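Local coordinates for protein AGR_C_1268p (Agrobacterium tumefaciens str. C58, PDB 2GHS) that probably acts as a gluconolactonase of the SMP-30/regucalcin family, opening sugar lactones with the help of one bound divalent metal ion, at residues G110-D115 with L121-E126; G139-H142 with A146-I149; T62-N67 with T84-P89. All coordinates share one frame; numbering follows the deposited sequence.

Contact 1. Residues G110-D115 with L121-E126; sequences GLFLRD and LTLHAE
Leu111 and Leu113 pair with Ala125 and Thr122 in an antiparallel beta hairpin that carries a classic beta bulge, in the outer half of a four-stranded propeller blade. The bulge lies where His124 and Ala125 both face Leu111. The carbonyl O of Leu111 takes two bonds, a short one from His124 N (2.7 Å) and a longer one from Ala125 N (3.2 Å), while Leu111 N donates to Ala125 O with an N-H...O angle of 165°. Farther along, Leu113 and Thr122 exchange a regular pair of backbone bonds. The extra residue turns the His124 side chain in toward strand 110-115, and CD2 of Leu113 packs against His124 CB (3.9 Å) and the nearby ring atoms. With CG of His124 anti to the backbone N (chi1 174°), the ring reaches Tyr324, whose OH hydrogen-bonds NE2. Leucine suits both positions: the buried Leu111 lays CD1 against the methyl of Ala125 and also reaches Leu127 and Ala106, and Leu113 offers a branched end to the imidazole. On the opposite face, CD2 of Leu121 packs across the CB, CG and CD methylenes of Arg114, 3.7 Å from CB; that chain runs extended to a guanidinium whose NH1 bonds Gln103, so one residue serves both apolar packing and a polar partner. Phe112, whose ring also meets Phe90, is packed by Leu123, whose side chain leaves its strand with CG anti to N (chi1 -176°) and sets CD1 over one face of the phenyl ring, a CH-pi contact 4.1 Å from the centroid.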
# COMPACT_ATOMS: atom_id res chain seq x y z
N GLY A 110 10.66 4.59 12.60
CA GLY A 110 9.76 4.17 13.61
C GLY A 110 8.33 4.50 13.28
O GLY A 110 8.02 5.00 12.18
N LEU A 111 7.44 4.19 14.22
CA LEU A 111 6.03 4.46 14.13
C LEU A 111 5.69 5.70 14.96
O LEU A 111 6.08 5.79 16.13
CB LEU A 111 5.28 3.29 14.72
CG LEU A 111 5.45 2.00 13.94
CD1 LEU A 111 5.40 0.81 14.86
CD2 LEU A 111 4.36 1.91 12.91
N PHE A 112 5.02 6.66 14.34
CA PHE A 112 4.76 7.99 14.93
C PHE A 112 3.27 8.29 14.89
O PHE A 112 2.56 7.91 13.93
CB PHE A 112 5.47 9.07 14.13
CG PHE A 112 6.95 9.10 14.35
CD1 PHE A 112 7.76 8.14 13.75
CD2 PHE A 112 7.53 10.03 15.21
CE1 PHE A 112 9.13 8.15 13.96
CE2 PHE A 112 8.91 10.02 15.43
CZ PHE A 112 9.71 9.06 14.82
N LEU A 113 2.79 8.93 15.95
CA LEU A 113 1.45 9.52 15.97
C LEU A 113 1.51 10.89 15.30
O LEU A 113 2.47 11.63 15.50
CB LEU A 113 0.96 9.68 17.40
CG LEU A 113 0.86 8.42 18.25
CD1 LEU A 113 0.11 8.74 19.58
CD2 LEU A 113 0.19 7.27 17.52
N ARG A 114 0.49 11.23 14.52
CA ARG A 114 0.41 12.51 13.86
C ARG A 114 -0.90 13.15 14.28
O ARG A 114 -1.97 12.54 14.12
CB ARG A 114 0.40 12.36 12.35
CG ARG A 114 0.28 13.70 11.61
CD ARG A 114 0.56 13.54 10.12
NE ARG A 114 0.45 14.83 9.48
CZ ARG A 114 -0.68 15.39 9.08
NH1 ARG A 114 -1.85 14.77 9.09
NH2 ARG A 114 -0.62 16.60 8.58
N ASP A 115 -0.81 14.36 14.85
CA ASP A 115 -2.00 15.15 15.16
C ASP A 115 -2.46 15.81 13.88
O ASP A 115 -1.70 16.53 13.25
CB ASP A 115 -1.64 16.18 16.20
CG ASP A 115 -2.85 16.95 16.67
OD1 ASP A 115 -3.33 17.83 15.92
OD2 ASP A 115 -3.33 16.68 17.80
N LEU A 121 4.23 15.40 15.16
CA LEU A 121 4.55 13.98 15.12
C LEU A 121 5.22 13.62 16.43
O LEU A 121 6.11 14.34 16.88
CB LEU A 121 5.52 13.70 13.96
CG LEU A 121 4.98 14.01 12.57
CD1 LEU A 121 6.12 14.13 11.57
CD2 LEU A 121 4.02 12.94 12.10
N THR A 122 4.85 12.46 17.00
CA THR A 122 5.36 12.00 18.30
C THR A 122 5.66 10.49 18.18
O THR A 122 4.79 9.74 17.69
CB THR A 122 4.28 12.19 19.39
OG1 THR A 122 3.74 13.53 19.37
CG2 THR A 122 4.85 11.91 20.75
N LEU A 123 6.85 10.04 18.59
CA LEU A 123 7.14 8.60 18.53
C LEU A 123 6.11 7.76 19.30
O LEU A 123 5.75 8.09 20.45
CB LEU A 123 8.54 8.27 19.07
CG LEU A 123 8.96 6.81 18.97
CD1 LEU A 123 9.28 6.41 17.55
CD2 LEU A 123 10.15 6.65 19.88
N HIS A 124 5.62 6.70 18.66
CA HIS A 124 4.66 5.74 19.22
C HIS A 124 5.36 4.43 19.60
O HIS A 124 5.17 3.89 20.70
CB HIS A 124 3.56 5.47 18.19
CG HIS A 124 2.59 4.39 18.59
ND1 HIS A 124 1.81 4.48 19.72
CD2 HIS A 124 2.27 3.22 17.99
CE1 HIS A 124 1.06 3.39 19.81
NE2 HIS A 124 1.31 2.61 18.76
N ALA A 125 6.16 3.93 18.68
CA ALA A 125 6.94 2.73 18.92
C ALA A 125 8.14 2.69 17.97
O ALA A 125 8.05 3.13 16.85
CB ALA A 125 6.05 1.50 18.72
N GLU A 126 9.24 2.12 18.44
CA GLU A 126 10.40 1.92 17.56
C GLU A 126 10.06 0.86 16.49
O GLU A 126 9.28 -0.06 16.74
CB GLU A 126 11.68 1.60 18.38
CG GLU A 126 12.15 2.85 19.17
CD GLU A 126 13.49 2.74 19.90
OE1 GLU A 126 14.12 1.68 19.85
OE2 GLU A 126 13.89 3.78 20.52
O HOH W 1 1.57 13.88 17.83

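Contact 2. Residues G139-H142 with A146-I149; sequences GRMH and ALWI
Ala146 O accepts a hydrogen bond from His142 N at 2.8 Å, the shortest polar bond between these segments and nearly straight at 163°. The same oxygen has CE of Met141, a selenomethionine, 3.3 Å away. Two more backbone bonds, Arg140 N to Trp148 O (2.9 Å) and Trp148 N to Arg140 O (3.0 Å), make Arg140 and Trp148 the hydrogen-bonded pair in the hairpin of strands 134-141 and 147-153, the first two strands of a propeller blade. Met141 and Leu147 form the non-hydrogen-bonded pair between these bonds, Gly139 and Ile149 another beyond them. The bend of Met141 at chi2 brings SE to within 3.8 Å of Leu147 CB, the side chains crossing at about a right angle, and the bend at chi3 (-48°) sends CE to Ala146 O. Leu147 in turn sets CD1 on the carbonyl of Arg140. Opposite Ile149 stands Gly139, and the lack of a side chain there leaves room for CD1 of Ile149 to rest 3.8 Å from Gly139 CA. Arg140 and Trp148 point to the other face: Arg140 NE bonds Ile184 O, NH1 makes a salt bridge to Glu321 OE2, and Trp148 NE1 bonds Gly213 O. His142 NE2 bonds Gly190 O. Pairing these four nitrogens within the protein probably lowers the cost of burying them.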
# COMPACT_ATOMS: atom_id res chain seq x y z
N GLY A 139 2.32 -1.41 3.94
CA GLY A 139 1.67 -1.83 5.19
C GLY A 139 0.18 -1.74 5.01
O GLY A 139 -0.31 -1.09 4.09
N ARG A 140 -0.57 -2.45 5.86
CA ARG A 140 -2.03 -2.35 5.81
C ARG A 140 -2.63 -2.74 7.16
O ARG A 140 -2.09 -3.58 7.85
CB ARG A 140 -2.62 -3.23 4.69
CG ARG A 140 -4.08 -2.83 4.35
CD ARG A 140 -4.60 -3.37 3.07
NE ARG A 140 -3.74 -3.00 1.95
CZ ARG A 140 -3.73 -1.80 1.40
NH1 ARG A 140 -4.56 -0.87 1.85
NH2 ARG A 140 -2.88 -1.52 0.42
N MSE A 141 -3.77 -2.12 7.49
CA MSE A 141 -4.51 -2.39 8.71
C MSE A 141 -5.37 -3.65 8.62
O MSE A 141 -6.11 -3.85 7.66
CB MSE A 141 -5.42 -1.19 9.04
CG MSE A 141 -4.70 0.05 9.49
SE MSE A 141 -3.71 -0.29 11.13
CE MSE A 141 -5.12 -1.16 12.13
N HIS A 142 -5.28 -4.47 9.67
CA HIS A 142 -6.12 -5.63 9.87
C HIS A 142 -7.36 -5.15 10.66
O HIS A 142 -7.26 -4.26 11.50
CB HIS A 142 -5.32 -6.71 10.63
CG HIS A 142 -6.09 -7.96 10.85
ND1 HIS A 142 -6.93 -8.13 11.91
CD2 HIS A 142 -6.21 -9.07 10.10
CE1 HIS A 142 -7.54 -9.29 11.82
NE2 HIS A 142 -7.12 -9.89 10.71
N ALA A 146 -4.87 -4.03 14.50
CA ALA A 146 -3.42 -4.20 14.38
C ALA A 146 -2.95 -3.92 12.96
O ALA A 146 -3.67 -4.16 11.95
CB ALA A 146 -3.05 -5.62 14.74
N LEU A 147 -1.74 -3.34 12.88
CA LEU A 147 -1.11 -3.00 11.59
C LEU A 147 -0.18 -4.15 11.21
O LEU A 147 0.53 -4.67 12.07
CB LEU A 147 -0.26 -1.72 11.78
CG LEU A 147 0.63 -1.28 10.61
CD1 LEU A 147 -0.24 -0.78 9.44
CD2 LEU A 147 1.64 -0.15 11.05
N TRP A 148 -0.13 -4.49 9.93
CA TRP A 148 0.98 -5.25 9.37
C TRP A 148 1.83 -4.23 8.59
O TRP A 148 1.31 -3.48 7.74
CB TRP A 148 0.52 -6.35 8.43
CG TRP A 148 0.01 -7.61 9.05
CD1 TRP A 148 -0.66 -7.76 10.25
CD2 TRP A 148 0.03 -8.90 8.47
NE1 TRP A 148 -1.01 -9.06 10.44
CE2 TRP A 148 -0.60 -9.78 9.36
CE3 TRP A 148 0.53 -9.40 7.26
CZ2 TRP A 148 -0.74 -11.14 9.10
CZ3 TRP A 148 0.38 -10.76 7.01
CH2 TRP A 148 -0.23 -11.60 7.93
N ILE A 149 3.13 -4.25 8.81
CA ILE A 149 4.02 -3.35 8.15
C ILE A 149 5.32 -4.06 7.73
O ILE A 149 5.92 -4.77 8.53
CB ILE A 149 4.30 -2.11 9.06
CG1 ILE A 149 5.25 -1.12 8.38
CG2 ILE A 149 4.87 -2.52 10.39
CD1 ILE A 149 4.65 -0.43 7.18

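Contact 3. Residues T62-N67 with T84-P89; sequences TAWWFN and TVHALP
In the propeller blade built from strands 51-57, 62-67, 72-77 and 82-87, Trp64 and Phe66 of the second strand reach His86 and Leu88, at the fourth strand and just beyond it, across one face of the sheet. No hydrogen bond joins the two segments, because strand 72-77 runs between them; the nearest CA atoms, those of Phe66 and Val85, are 9.4 Å apart. The side chains close the gap. Trp64 brings CZ3 to 4.0 Å from CD2 of His86, and the planes are only 27° apart, yet the rings are slid so far that they barely overlap, with 5.9 Å between the centroids of the six-membered ring of Trp64 and the His86 ring. Histidine fits this place because CD2 and NE2 both meet CZ3, while NE2 also hydrogen-bonds Glu75 OE1 of the intervening strand, which helps fix the ring. Arg114 of strand 110-115 touches both Trp64 and His86. Strand 92-99 of the next propeller blade meets this face too, Leu95 touching both Trp64 and Phe66. The second pair is purely apolar: Leu88 points its CD1 methyl at the rim of the Phe66 ring, near the ring plane, with CE2 4.1 Å away. Phe66 holds its CG beside the backbone N (chi1 -62°), which tips the phenyl toward Leu88; the two side chains cross at about a right angle.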
# COMPACT_ATOMS: atom_id res chain seq x y z
N THR A 62 -11.16 12.38 2.18
CA THR A 62 -9.77 12.74 1.84
C THR A 62 -8.89 11.48 1.56
O THR A 62 -8.89 10.53 2.34
CB THR A 62 -9.14 13.56 2.98
OG1 THR A 62 -9.91 14.75 3.20
CG2 THR A 62 -7.74 13.98 2.62
N ALA A 63 -8.23 11.47 0.41
CA ALA A 63 -7.24 10.47 0.09
C ALA A 63 -5.88 10.96 0.56
O ALA A 63 -5.53 12.13 0.42
CB ALA A 63 -7.24 10.21 -1.43
N TRP A 64 -5.10 10.03 1.08
CA TRP A 64 -3.76 10.29 1.56
C TRP A 64 -2.80 9.30 0.87
O TRP A 64 -3.17 8.15 0.60
CB TRP A 64 -3.71 10.06 3.06
CG TRP A 64 -4.57 10.97 3.89
CD1 TRP A 64 -5.86 10.77 4.23
CD2 TRP A 64 -4.16 12.19 4.52
NE1 TRP A 64 -6.30 11.82 5.02
CE2 TRP A 64 -5.25 12.69 5.22
CE3 TRP A 64 -2.95 12.89 4.57
CZ2 TRP A 64 -5.18 13.88 5.95
CZ3 TRP A 64 -2.88 14.08 5.31
CH2 TRP A 64 -4.00 14.55 5.98
N TRP A 65 -1.58 9.75 0.57
CA TRP A 65 -0.53 8.83 0.11
C TRP A 65 0.83 9.44 0.39
O TRP A 65 0.92 10.60 0.85
CB TRP A 65 -0.68 8.47 -1.37
CG TRP A 65 -0.53 9.58 -2.33
CD1 TRP A 65 0.63 10.02 -2.92
CD2 TRP A 65 -1.58 10.38 -2.87
NE1 TRP A 65 0.35 11.05 -3.77
CE2 TRP A 65 -1.00 11.29 -3.76
CE3 TRP A 65 -2.97 10.42 -2.66
CZ2 TRP A 65 -1.75 12.24 -4.44
CZ3 TRP A 65 -3.72 11.36 -3.36
CH2 TRP A 65 -3.09 12.26 -4.22
N PHE A 66 1.89 8.68 0.14
CA PHE A 66 3.21 9.17 0.35
C PHE A 66 4.02 9.30 -0.93
O PHE A 66 3.79 8.59 -1.90
CB PHE A 66 3.99 8.23 1.31
CG PHE A 66 3.39 8.13 2.66
CD1 PHE A 66 2.42 7.16 2.93
CD2 PHE A 66 3.83 8.94 3.68
CE1 PHE A 66 1.86 7.05 4.21
CE2 PHE A 66 3.29 8.86 4.94
CZ PHE A 66 2.29 7.92 5.21
N ASN A 67 4.98 10.20 -0.89
CA ASN A 67 6.12 10.24 -1.84
C ASN A 67 7.33 9.82 -1.03
O ASN A 67 7.94 10.64 -0.39
CB ASN A 67 6.27 11.62 -2.43
CG ASN A 67 7.21 11.66 -3.62
OD1 ASN A 67 7.67 10.63 -4.09
ND2 ASN A 67 7.49 12.87 -4.13
N THR A 84 -2.84 19.21 -0.70
CA THR A 84 -1.90 19.72 0.28
C THR A 84 -0.74 18.77 0.39
O THR A 84 -0.92 17.56 0.33
CB THR A 84 -2.58 19.89 1.64
OG1 THR A 84 -3.77 20.67 1.48
CG2 THR A 84 -1.66 20.61 2.68
N VAL A 85 0.47 19.30 0.50
CA VAL A 85 1.65 18.44 0.66
C VAL A 85 2.33 18.75 1.99
O VAL A 85 2.61 19.90 2.30
CB VAL A 85 2.67 18.63 -0.45
CG1 VAL A 85 3.78 17.61 -0.25
CG2 VAL A 85 2.03 18.51 -1.84
N HIS A 86 2.56 17.71 2.79
CA HIS A 86 3.09 17.87 4.14
C HIS A 86 4.49 17.28 4.17
O HIS A 86 4.67 16.14 3.79
CB HIS A 86 2.22 17.16 5.17
CG HIS A 86 0.77 17.56 5.12
ND1 HIS A 86 0.29 18.67 5.77
CD2 HIS A 86 -0.29 17.00 4.49
CE1 HIS A 86 -1.01 18.78 5.55
NE2 HIS A 86 -1.39 17.78 4.77
N ALA A 87 5.44 18.06 4.60
CA ALA A 87 6.84 17.66 4.70
C ALA A 87 7.09 16.87 5.98
O ALA A 87 6.74 17.31 7.07
CB ALA A 87 7.70 18.89 4.70
N LEU A 88 7.77 15.75 5.84
CA LEU A 88 8.08 14.89 6.98
C LEU A 88 9.58 14.85 7.26
O LEU A 88 10.40 14.99 6.33
CB LEU A 88 7.63 13.47 6.63
CG LEU A 88 6.19 13.25 6.21
CD1 LEU A 88 5.98 11.81 5.79
CD2 LEU A 88 5.24 13.61 7.36
N PRO A 89 9.96 14.61 8.53
CA PRO A 89 11.36 14.47 8.87
C PRO A 89 11.86 13.01 8.68
O PRO A 89 12.91 12.68 9.20
CB PRO A 89 11.37 14.77 10.38
CG PRO A 89 10.03 14.28 10.85
CD PRO A 89 9.07 14.40 9.68

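In the fold
Contacts 3, 1 and 2 follow one another along the chain, each in a successive sheet of the propeller. Contacts 1 and 3 meet through Leu121 CD1 and Pro89 CD, 3.5 Å apart, and through Arg114, whose NH1 packs 3.8 Å from Trp64 CH2. Contacts 1 and 2 touch at Leu111 CD2 and Leu147 CD2, 3.9 Å apart, whereas contacts 2 and 3 stay about 8 Å apart at their nearest atoms. The side chain of Phe66 is about 5 Å from that of Glu52, a predicted metal ligand, and that of Ile149 about 6 Å from Asn137, predicted to bind substrate. A separate potassium ion, bound by Asp108, Glu128, Leu131 and Asn134, sits about 7 Å from Gly110.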